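Local coordinates for protein putative Xylose isomerase (Rhodospirillum rubrum, PDB 3QXB) that binds iron and manganese ions and is probably an isomerase of the xylose isomerase-like TIM-barrel family, at residues L22-C27 with G41-D46; D45-E50 with A300-S305. All coordinates share one frame; numbering follows the deposited sequence.

Contact 1 of 2, residues L22-C27 with G41-D46; sequences LGVNLC and GLVRDD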
loop_
_atom_site.group_PDB
_atom_site.type_symbol
_atom_site.label_atom_id
_atom_site.label_comp_id
_atom_site.label_asym_id
_atom_site.label_seq_id
_atom_site.Cartn_x
_atom_site.Cartn_y
_atom_site.Cartn_z
ATOM N N LEU A 22 -7.191 -16.058 19.662
ATOM C CA LEU A 22 -6.882 -14.762 19.128
ATOM C C LEU A 22 -5.424 -14.716 18.725
ATOM O O LEU A 22 -4.556 -15.300 19.405
ATOM C CB LEU A 22 -7.127 -13.677 20.174
ATOM C CG LEU A 22 -8.550 -13.495 20.671
ATOM C CD1 LEU A 22 -8.522 -12.512 21.857
ATOM C CD2 LEU A 22 -9.476 -13.029 19.543
ATOM N N GLY A 23 -5.167 -14.006 17.625
ATOM C CA GLY A 23 -3.830 -13.728 17.190
ATOM C C GLY A 23 -3.742 -12.285 16.658
ATOM O O GLY A 23 -4.754 -11.573 16.599
ATOM N N VAL A 24 -2.549 -11.836 16.280
ATOM C CA VAL A 24 -2.429 -10.533 15.631
ATOM C C VAL A 24 -1.628 -10.553 14.332
ATOM O O VAL A 24 -0.583 -11.165 14.247
ATOM C CB VAL A 24 -1.886 -9.474 16.649
ATOM C CG1 VAL A 24 -0.458 -9.831 17.152
ATOM C CG2 VAL A 24 -1.960 -8.076 16.050
ATOM N N ASN A 25 -2.137 -9.876 13.306
ATOM C CA ASN A 25 -1.370 -9.597 12.118
ATOM C C ASN A 25 -0.597 -8.300 12.397
ATOM O O ASN A 25 -1.133 -7.310 12.886
ATOM C CB ASN A 25 -2.295 -9.491 10.894
ATOM C CG ASN A 25 -1.570 -9.084 9.645
ATOM O OD1 ASN A 25 -0.984 -8.031 9.603
ATOM N ND2 ASN A 25 -1.580 -9.944 8.614
ATOM N N LEU A 26 0.681 -8.326 12.062
ATOM C CA LEU A 26 1.605 -7.230 12.369
ATOM C C LEU A 26 1.399 -5.975 11.540
ATOM O O LEU A 26 2.145 -4.990 11.720
ATOM C CB LEU A 26 3.048 -7.741 12.262
ATOM C CG LEU A 26 3.378 -8.832 13.289
ATOM C CD1 LEU A 26 4.807 -9.294 13.146
ATOM C CD2 LEU A 26 3.120 -8.356 14.702
ATOM N N CYS A 27 0.382 -5.954 10.673
ATOM C CA CYS A 27 0.048 -4.728 9.893
ATOM C C CYS A 27 -0.072 -3.460 10.753
ATOM O O CYS A 27 0.241 -2.361 10.301
ATOM C CB CYS A 27 -1.248 -4.904 9.104
ATOM S SG CYS A 27 -2.646 -5.298 10.138
ATOM N N GLY A 41 8.269 -7.892 22.088
ATOM C CA GLY A 41 7.905 -7.555 23.464
ATOM C C GLY A 41 6.566 -6.832 23.556
ATOM O O GLY A 41 5.799 -7.035 24.469
ATOM N N LEU A 42 6.294 -5.988 22.589
ATOM C CA LEU A 42 5.015 -5.318 22.448
ATOM C C LEU A 42 3.856 -6.310 22.260
ATOM O O LEU A 42 2.819 -6.152 22.870
ATOM C CB LEU A 42 5.084 -4.392 21.250
ATOM C CG LEU A 42 3.959 -3.396 21.015
ATOM C CD1 LEU A 42 4.434 -2.342 20.037
ATOM C CD2 LEU A 42 2.701 -4.040 20.518
ATOM N N VAL A 43 4.019 -7.313 21.401
ATOM C CA VAL A 43 2.954 -8.280 21.212
ATOM C C VAL A 43 2.786 -9.113 22.495
ATOM O O VAL A 43 1.657 -9.412 22.920
ATOM C CB VAL A 43 3.225 -9.173 20.008
ATOM C CG1 VAL A 43 2.262 -10.357 19.988
ATOM C CG2 VAL A 43 3.135 -8.329 18.699
ATOM N N ARG A 44 3.900 -9.484 23.110
ATOM C CA ARG A 44 3.840 -10.334 24.310
ATOM C C ARG A 44 3.341 -9.612 25.549
ATOM O O ARG A 44 2.573 -10.178 26.323
ATOM C CB ARG A 44 5.221 -10.891 24.672
ATOM C CG ARG A 44 5.179 -11.887 25.850
ATOM C CD ARG A 44 6.582 -12.311 26.278
ATOM N NE ARG A 44 7.296 -11.154 26.783
ATOM C CZ ARG A 44 8.616 -10.972 26.744
ATOM N NH1 ARG A 44 9.432 -11.888 26.219
ATOM N NH2 ARG A 44 9.123 -9.851 27.241
ATOM N N ASP A 45 3.857 -8.414 25.773
ATOM C CA ASP A 45 3.660 -7.727 27.042
ATOM C C ASP A 45 2.530 -6.715 26.957
ATOM O O ASP A 45 1.699 -6.625 27.859
ATOM C CB ASP A 45 4.957 -7.037 27.500
ATOM C CG ASP A 45 6.109 -8.029 27.745
ATOM O OD1 ASP A 45 5.857 -9.177 28.209
ATOM O OD2 ASP A 45 7.267 -7.643 27.465
ATOM N N ASP A 46 2.495 -5.945 25.880
ATOM C CA ASP A 46 1.459 -4.943 25.724
ATOM C C ASP A 46 0.130 -5.485 25.203
ATOM O O ASP A 46 -0.909 -5.108 25.738
ATOM C CB ASP A 46 1.955 -3.805 24.848
ATOM C CG ASP A 46 3.125 -3.085 25.458
ATOM O OD1 ASP A 46 3.240 -3.101 26.688
ATOM O OD2 ASP A 46 3.927 -2.487 24.714
#
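Val24 and Val43 reach toward each other tip to tip, with Val24 CG1 and Val43 CG1 4.0 Å apart. Their CA atoms are 8.1 Å apart, a spacing that two facing branched side chains can fill. Val24 CG1 stands between the backbone N and the carbonyl carbon (chi1 63°), and this rotation carries it into the notch between the two Val43 methyls, with Val43 CG2 at 4.2 Å. Leu26 arrives differently. It crosses Val43 at about a right angle, and its CD2 meets Val43 CG2 at 4.0 Å, so each Val43 methyl has its own nearest mate on the 22-27 segment.

Outside the two segments, Val52 of strand 51-55 touches both Leu26 and Val43, while Met302 of helix 295-310 touches Val24. The contact thus belongs to the layer between barrel and helices in a beta-alpha-beta unit.

The polar side chains of Asn25, Arg44 and Asp45 make their bonds within their own segments or to neighbours. Asn25 OD1 accepts from Cys27 N at 2.7 Å, in the carbonyl plane, forming an Asx turn where the strand gives way to a 3-10 turn; its ND2 is bonded to Gln53. On the helix, Arg44 grips Asp45 side-on, NE to Asp45 OD1 at 2.8 Å, approached from above the carboxylate plane, and NH2 to Asp45 OD2 at 2.9 Å, on the syn side.

All three touching residues are buried and meet through methyls alone, over a modest 93 Å², which is consistent with shape and exclusion of water, rather than directional bonds, holding strand and helix at this spacing.

Contact 2 of 2, residues D45-E50 with A300-S305; sequences DDLGLE and ADMIAS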
loop_
_atom_site.group_PDB
_atom_site.type_symbol
_atom_site.label_atom_id
_atom_site.label_comp_id
_atom_site.label_asym_id
_atom_site.label_seq_id
_atom_site.Cartn_x
_atom_site.Cartn_y
_atom_site.Cartn_z
ATOM N N ASP A 45 3.857 -8.414 25.773
ATOM C CA ASP A 45 3.660 -7.727 27.042
ATOM C C ASP A 45 2.530 -6.715 26.957
ATOM O O ASP A 45 1.699 -6.625 27.859
ATOM C CB ASP A 45 4.957 -7.037 27.500
ATOM C CG ASP A 45 6.109 -8.029 27.745
ATOM O OD1 ASP A 45 5.857 -9.177 28.209
ATOM O OD2 ASP A 45 7.267 -7.643 27.465
ATOM N N ASP A 46 2.495 -5.945 25.880
ATOM C CA ASP A 46 1.459 -4.943 25.724
ATOM C C ASP A 46 0.130 -5.485 25.203
ATOM O O ASP A 46 -0.909 -5.108 25.738
ATOM C CB ASP A 46 1.955 -3.805 24.848
ATOM C CG ASP A 46 3.125 -3.085 25.458
ATOM O OD1 ASP A 46 3.240 -3.101 26.688
ATOM O OD2 ASP A 46 3.927 -2.487 24.714
ATOM N N LEU A 47 0.154 -6.350 24.177
ATOM C CA LEU A 47 -1.077 -6.968 23.687
ATOM C C LEU A 47 -1.410 -8.277 24.401
ATOM O O LEU A 47 -2.551 -8.698 24.344
ATOM C CB LEU A 47 -1.017 -7.251 22.197
ATOM C CG LEU A 47 -0.591 -6.070 21.326
ATOM C CD1 LEU A 47 -0.652 -6.523 19.877
ATOM C CD2 LEU A 47 -1.451 -4.876 21.606
ATOM N N GLY A 48 -0.434 -8.908 25.058
ATOM C CA GLY A 48 -0.699 -10.164 25.807
ATOM C C GLY A 48 -1.153 -11.292 24.879
ATOM O O GLY A 48 -2.024 -12.043 25.213
ATOM N N LEU A 49 -0.549 -11.399 23.692
ATOM C CA LEU A 49 -0.942 -12.430 22.704
ATOM C C LEU A 49 0.229 -13.357 22.372
ATOM O O LEU A 49 1.389 -13.083 22.678
ATOM C CB LEU A 49 -1.453 -11.754 21.417
ATOM C CG LEU A 49 -2.774 -11.007 21.581
ATOM C CD1 LEU A 49 -3.088 -10.192 20.336
ATOM C CD2 LEU A 49 -3.882 -12.012 21.851
ATOM N N GLU A 50 -0.097 -14.462 21.743
ATOM C CA GLU A 50 0.885 -15.515 21.477
ATOM C C GLU A 50 0.971 -15.859 19.989
ATOM O O GLU A 50 2.068 -16.039 19.424
ATOM C CB GLU A 50 0.443 -16.717 22.319
ATOM C CG GLU A 50 1.276 -17.908 22.149
ATOM C CD GLU A 50 0.801 -19.069 23.005
ATOM O OE1 GLU A 50 -0.132 -18.882 23.847
ATOM O OE2 GLU A 50 1.388 -20.143 22.798
ATOM N N ALA A 300 -1.969 2.644 22.144
ATOM C CA ALA A 300 -3.033 2.677 23.155
ATOM C C ALA A 300 -4.307 2.033 22.653
ATOM O O ALA A 300 -4.978 1.330 23.378
ATOM C CB ALA A 300 -3.326 4.140 23.659
ATOM N N ASP A 301 -4.656 2.312 21.412
ATOM C CA ASP A 301 -5.899 1.788 20.842
ATOM C C ASP A 301 -5.860 0.293 20.619
ATOM O O ASP A 301 -6.859 -0.414 20.914
ATOM C CB ASP A 301 -6.191 2.490 19.524
ATOM C CG ASP A 301 -7.524 2.115 18.977
ATOM O OD1 ASP A 301 -8.522 2.660 19.479
ATOM O OD2 ASP A 301 -7.576 1.261 18.085
HETATM N N MSE A 302 -4.718 -0.204 20.119
HETATM C CA MSE A 302 -4.501 -1.638 19.942
HETATM C C MSE A 302 -4.631 -2.426 21.238
HETATM O O MSE A 302 -5.230 -3.484 21.245
HETATM C CB MSE A 302 -3.123 -1.936 19.359
HETATM C CG MSE A 302 -3.064 -1.890 17.860
HETATM SE SE MSE A 302 -4.154 -3.095 16.885
HETATM C CE MSE A 302 -3.567 -4.780 17.619
ATOM N N ILE A 303 -4.040 -1.910 22.317
ATOM C CA ILE A 303 -4.156 -2.522 23.658
ATOM C C ILE A 303 -5.607 -2.559 24.109
ATOM O O ILE A 303 -6.081 -3.610 24.594
ATOM C CB ILE A 303 -3.317 -1.758 24.705
ATOM C CG1 ILE A 303 -1.830 -1.862 24.393
ATOM C CG2 ILE A 303 -3.535 -2.275 26.142
ATOM C CD1 ILE A 303 -0.990 -0.873 25.164
ATOM N N ALA A 304 -6.329 -1.447 23.950
ATOM C CA ALA A 304 -7.727 -1.403 24.386
ATOM C C ALA A 304 -8.532 -2.340 23.488
ATOM O O ALA A 304 -9.449 -2.983 23.938
ATOM C CB ALA A 304 -8.287 0.015 24.361
ATOM N N SER A 305 -8.149 -2.443 22.216
ATOM C CA SER A 305 -8.846 -3.338 21.288
ATOM C C SER A 305 -8.673 -4.830 21.639
ATOM O O SER A 305 -9.672 -5.603 21.713
ATOM C CB SER A 305 -8.396 -3.018 19.853
ATOM O OG SER A 305 -8.971 -3.922 18.935
#
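The flat peptide joining Met302 to Ile303 has Leu47 CD2 lying above one face, 4.0 Å from both Met302 C and Ile303 N. The peptide oxygen of Asp46 is the other flat-group contact: Ile303 CG1 lies 3.6 Å from Asp46 O, with Ile303 CG2 a little farther at 3.9 Å. The Asp46 carboxylate has another role, a salt bridge from OD2 to Arg38, and the Asp46 side chain meets Ile303 through its CB, 4.2 Å from Ile303 CD1.

Leu47 works with both branches. It crosses Met302 obliquely, CD2 coming within 4.1 Å of Met302 CB. Met302, modelled as selenomethionine, is bent at chi2 (-61°) and chi3 (-56°), and this bend brings Met302 CE to 4.1 Å from Leu47 CD1. Ile303 CG1 also touches Leu47 CD2, so this isoleucine spans two consecutive residues. Replacing Ile303 with an alanine removes CG1, CG2 and CD1 from beside Asp46 and Leu47 CD2, which would probably open a gap between these two residues and helix 295-310.

Val306, one turn on, also touches Leu47. Gly48, with a phi of 63°, turns the chain out of the helical path, and its carbonyl oxygen is bonded to Lys310 NZ.

The whole interface buries 188 Å² between Asp46 and Leu47, near the C-terminal end of helix 36-46, and the side of helix 295-310. In this eight-stranded TIM barrel these are the helices that follow the first and last strands, and the end of the first resting on the side of the last is one of the contacts by which the outer ring of helices closes.

From the N terminus, strand 22-25 leads through a short connection into helix 36-46, and contact 1 closes that loop, with 13 residues between its segments. Contact 2 starts where contact 1 stops: they share Asp45 and Asp46, and the second loop then runs across 249 residues, through most of the barrel, to helix 295-310. The loops therefore follow in series rather than nest. The centres of the two contacts lie about 6 Å apart. Leu49 CD1 packs on Val24 CB at 3.9 Å, and Met302 CE lies 4.0 Å from Val24 CG2. Together they tie the first strand, the first helix and the last helix into one cluster at the barrel's seam.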